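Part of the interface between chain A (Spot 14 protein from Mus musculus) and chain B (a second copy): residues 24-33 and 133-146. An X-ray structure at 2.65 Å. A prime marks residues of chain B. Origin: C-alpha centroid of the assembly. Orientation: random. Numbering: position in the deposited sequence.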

# COMPACT_ATOMS: atom_id res chain seq x y z
N ALA A 24 -1.14 16.51 1.99
CA ALA A 24 -1.10 17.89 2.48
C ALA A 24 -0.09 18.68 1.65
O ALA A 24 -0.36 19.80 1.25
N VAL A 25 1.06 18.09 1.37
CA VAL A 25 2.09 18.78 0.62
C VAL A 25 1.62 19.04 -0.83
O VAL A 25 1.83 20.13 -1.38
N VAL A 26 0.96 18.06 -1.42
CA VAL A 26 0.51 18.23 -2.78
C VAL A 26 -0.62 19.27 -2.84
O VAL A 26 -0.64 20.09 -3.77
N ARG A 27 -1.53 19.26 -1.87
CA ARG A 27 -2.57 20.30 -1.84
C ARG A 27 -2.00 21.70 -1.67
O ARG A 27 -2.44 22.64 -2.34
N ASN A 28 -1.00 21.82 -0.81
CA ASN A 28 -0.28 23.07 -0.70
C ASN A 28 0.40 23.46 -2.00
O ASN A 28 0.37 24.65 -2.38
N MSE A 29 1.01 22.48 -2.68
CA MSE A 29 1.63 22.69 -3.97
C MSE A 29 0.62 23.27 -4.95
O MSE A 29 0.93 24.21 -5.68
N GLU A 30 -0.59 22.72 -4.96
CA GLU A 30 -1.61 23.23 -5.86
C GLU A 30 -2.11 24.64 -5.52
O GLU A 30 -2.46 25.38 -6.42
N GLN A 31 -2.12 25.02 -4.24
CA GLN A 31 -2.49 26.39 -3.89
C GLN A 31 -1.43 27.33 -4.40
O GLN A 31 -1.74 28.37 -4.93
N VAL A 32 -0.16 26.94 -4.24
CA VAL A 32 0.99 27.80 -4.56
C VAL A 32 1.20 27.97 -6.07
O VAL A 32 1.45 29.10 -6.55
N VAL A 33 1.11 26.88 -6.81
CA VAL A 33 1.38 26.90 -8.25
C VAL A 33 0.18 27.50 -8.98
O VAL A 33 -0.63 26.80 -9.58
N LEU B 133 8.30 11.23 -3.11
CA LEU B 133 7.49 12.19 -3.82
C LEU B 133 7.04 13.40 -2.97
O LEU B 133 6.90 14.51 -3.50
N THR B 134 6.83 13.17 -1.68
CA THR B 134 6.56 14.22 -0.72
C THR B 134 7.69 15.24 -0.74
O THR B 134 7.45 16.45 -0.77
N ARG B 135 8.93 14.76 -0.73
CA ARG B 135 10.10 15.64 -0.83
C ARG B 135 10.12 16.37 -2.18
O ARG B 135 10.42 17.56 -2.24
N LYS B 136 9.80 15.66 -3.26
CA LYS B 136 9.88 16.24 -4.60
C LYS B 136 8.81 17.31 -4.83
O LYS B 136 9.11 18.39 -5.31
N ALA B 137 7.56 17.01 -4.44
CA ALA B 137 6.50 18.01 -4.38
C ALA B 137 6.93 19.27 -3.60
O ALA B 137 6.64 20.39 -4.03
N GLN B 138 7.63 19.11 -2.49
CA GLN B 138 8.13 20.31 -1.80
C GLN B 138 9.09 21.11 -2.68
O GLN B 138 9.07 22.34 -2.66
N GLU B 139 9.92 20.39 -3.44
CA GLU B 139 10.90 21.02 -4.31
C GLU B 139 10.23 21.73 -5.48
O GLU B 139 10.69 22.79 -5.91
N VAL B 140 9.12 21.17 -5.98
CA VAL B 140 8.37 21.83 -7.03
C VAL B 140 7.77 23.15 -6.51
O VAL B 140 7.80 24.15 -7.21
N THR B 141 7.24 23.12 -5.29
CA THR B 141 6.64 24.31 -4.67
C THR B 141 7.69 25.39 -4.50
O THR B 141 7.46 26.53 -4.86
N ARG B 142 8.83 25.02 -3.94
CA ARG B 142 9.96 25.93 -3.77
C ARG B 142 10.40 26.53 -5.13
O ARG B 142 10.63 27.74 -5.24
N LYS B 143 10.49 25.69 -6.16
CA LYS B 143 10.95 26.11 -7.46
C LYS B 143 10.02 27.18 -8.03
O LYS B 143 10.48 28.22 -8.50
N TYR B 144 8.72 26.93 -7.98
CA TYR B 144 7.73 27.91 -8.44
C TYR B 144 7.83 29.24 -7.69
O TYR B 144 7.74 30.32 -8.29
N GLN B 145 7.98 29.17 -6.37
CA GLN B 145 8.14 30.38 -5.57
C GLN B 145 9.37 31.13 -6.02
O GLN B 145 9.32 32.35 -6.19
N GLU B 146 10.46 30.40 -6.26
CA GLU B 146 11.70 30.98 -6.74
C GLU B 146 11.49 31.65 -8.10
O GLU B 146 11.74 32.85 -8.26

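Two helices that run side by side in nearly the same direction can associate almost entirely through apolar packing, and this pair from Spot 14 is a compact example. Their axes cross at 17° and approach to 9.1 Å; the two stretches bury 550 Å² and form no direct hydrogen bond with each other.

The apolar contacts follow the helical repeat. Val25 and Val32, seven residues apart and both t, point their CA-to-CB bonds toward the partner helix. Val25 CG1 lies 3.7 Å from Ala137′ CB and also 3.7 Å from Gln138′ CG, so the aliphatic part of a polar side chain contributes to the packing. Val32 CG1 meets Thr141′ CG2 at 3.8 Å and Gln145′ CG at 3.9 Å. Between them, Met29, present as selenomethionine, leaves its backbone sideways; its t, t, p conformation places SE 4.1 Å from Ala137′ CB and 4.0 Å from Val140′ CB. The small Ala137′ side chain is shared further with Val26, whose CG2 lies 4.2 Å from Ala137′ CB.

Aromatic packing closes the far end. Tyr144′ (chi1 t) points toward chain A, and Val33, the first residue to leave helical geometry, covers one face of its ring: Val33 CA sits 3.9 Å from the ring centroid, only 5° off the normal, a CH-pi contact. Val33 CG1 adds a contact of 3.9 Å to Tyr144′ CD2.

Polar groups are linked through water. Thr141′ (m) packs its OG1 3.4 Å from Met29 CG, yet the same OG1 lies 2.9 Å from the oxygen of water 1. That water donates to Val25 O at 2.6 Å and, weakly, to Asn28 OD1 at 3.3 Å, bridging the helices where their side chains form no direct hydrogen bond.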

# COMPACT_ATOMS: atom_id res chain seq x y z
CB ALA A 24 -0.76 17.97 3.96
CB VAL A 25 3.41 18.02 0.68
CG1 VAL A 25 4.39 18.54 -0.36
CG2 VAL A 25 4.00 18.16 2.07
CB VAL A 26 0.10 16.90 -3.45
CG1 VAL A 26 -0.61 17.15 -4.79
CG2 VAL A 26 1.32 16.02 -3.64
CB ARG A 27 -3.66 20.01 -0.82
CG ARG A 27 -4.68 19.03 -1.35
CD ARG A 27 -5.32 18.23 -0.21
NE ARG A 27 -6.28 17.24 -0.70
CZ ARG A 27 -7.53 17.53 -1.08
NH1 ARG A 27 -7.98 18.78 -1.04
NH2 ARG A 27 -8.33 16.55 -1.50
CB ASN A 28 0.75 23.04 0.42
CG ASN A 28 1.38 24.40 0.63
OD1 ASN A 28 2.57 24.58 0.39
ND2 ASN A 28 0.56 25.39 1.01
CB MSE A 29 2.20 21.39 -4.53
CG MSE A 29 3.01 21.55 -5.79
SE MSE A 29 3.55 19.87 -6.60
CE MSE A 29 1.77 19.21 -7.11
CB GLU A 30 -2.77 22.27 -5.99
CG GLU A 30 -2.36 20.92 -6.53
CD GLU A 30 -3.45 19.88 -6.34
OE1 GLU A 30 -4.63 20.20 -6.56
OE2 GLU A 30 -3.14 18.73 -5.95
CB GLN A 31 -2.64 26.61 -2.38
CG GLN A 31 -3.56 25.63 -1.66
CD GLN A 31 -5.02 25.75 -2.07
OE1 GLN A 31 -5.54 26.85 -2.34
NE2 GLN A 31 -5.71 24.60 -2.10
CB VAL A 32 2.28 27.26 -3.90
CG1 VAL A 32 3.53 27.91 -4.49
CG2 VAL A 32 2.23 27.46 -2.39
CB VAL A 33 1.78 25.49 -8.79
CG1 VAL A 33 1.96 25.50 -10.28
CG2 VAL A 33 3.09 25.02 -8.11
CB LEU B 133 6.29 11.50 -4.46
CG LEU B 133 6.59 10.52 -5.59
CD1 LEU B 133 5.30 9.98 -6.15
CD2 LEU B 133 7.45 11.12 -6.70
CB THR B 134 6.34 13.66 0.72
OG1 THR B 134 5.17 12.84 0.74
CG2 THR B 134 6.17 14.79 1.74
CB ARG B 135 11.40 14.87 -0.63
CG ARG B 135 12.56 15.73 -0.13
CD ARG B 135 13.84 15.54 -0.95
NE ARG B 135 14.13 14.14 -1.31
CZ ARG B 135 14.79 13.76 -2.40
NH1 ARG B 135 15.25 14.66 -3.28
NH2 ARG B 135 14.99 12.46 -2.64
CB LYS B 136 9.82 15.15 -5.67
CG LYS B 136 10.75 13.98 -5.40
CD LYS B 136 11.92 13.93 -6.36
CE LYS B 136 12.94 15.00 -6.06
NZ LYS B 136 13.67 15.37 -7.31
CB ALA B 137 5.23 17.41 -3.80
CB GLN B 138 8.79 20.00 -0.47
CG GLN B 138 7.86 19.48 0.58
CD GLN B 138 8.62 19.01 1.84
OE1 GLN B 138 8.42 19.53 2.94
NE2 GLN B 138 9.51 18.03 1.66
CB GLU B 139 11.96 20.02 -4.78
CG GLU B 139 13.04 19.76 -3.73
CD GLU B 139 13.87 18.49 -3.99
OE1 GLU B 139 13.71 17.86 -5.07
OE2 GLU B 139 14.69 18.12 -3.12
CB VAL B 140 7.25 20.98 -7.61
CG1 VAL B 140 6.43 21.83 -8.61
CG2 VAL B 140 7.80 19.72 -8.26
CB THR B 141 6.02 23.96 -3.29
OG1 THR B 141 5.05 22.93 -3.46
CG2 THR B 141 5.35 25.16 -2.69
CB ARG B 142 11.13 25.21 -3.09
CG ARG B 142 12.21 26.14 -2.54
CD ARG B 142 11.61 27.02 -1.42
NE ARG B 142 12.20 28.36 -1.25
CZ ARG B 142 12.89 28.75 -0.16
NH1 ARG B 142 13.10 27.89 0.84
NH2 ARG B 142 13.37 29.99 -0.08
CB LYS B 143 11.12 24.91 -8.40
CG LYS B 143 11.59 25.28 -9.81
CD LYS B 143 13.05 24.90 -10.13
CE LYS B 143 14.04 26.06 -9.94
NZ LYS B 143 14.02 27.10 -11.01
CB TYR B 144 6.32 27.38 -8.29
CG TYR B 144 5.28 28.28 -8.89
CD1 TYR B 144 4.67 29.29 -8.14
CD2 TYR B 144 4.89 28.13 -10.23
CE1 TYR B 144 3.71 30.10 -8.69
CE2 TYR B 144 3.93 28.94 -10.79
CZ TYR B 144 3.34 29.93 -10.02
OH TYR B 144 2.37 30.74 -10.57
CB GLN B 145 8.19 30.04 -4.08
CG GLN B 145 6.83 29.66 -3.53
CD GLN B 145 6.87 29.01 -2.13
OE1 GLN B 145 7.91 28.55 -1.66
NE2 GLN B 145 5.72 29.00 -1.47
CB GLU B 146 12.82 29.93 -6.79
CG GLU B 146 13.57 29.76 -5.46
CD GLU B 146 14.46 28.49 -5.38
OE1 GLU B 146 14.77 27.88 -6.44
OE2 GLU B 146 14.85 28.09 -4.25
O HOH W 1 3.71 21.87 -1.12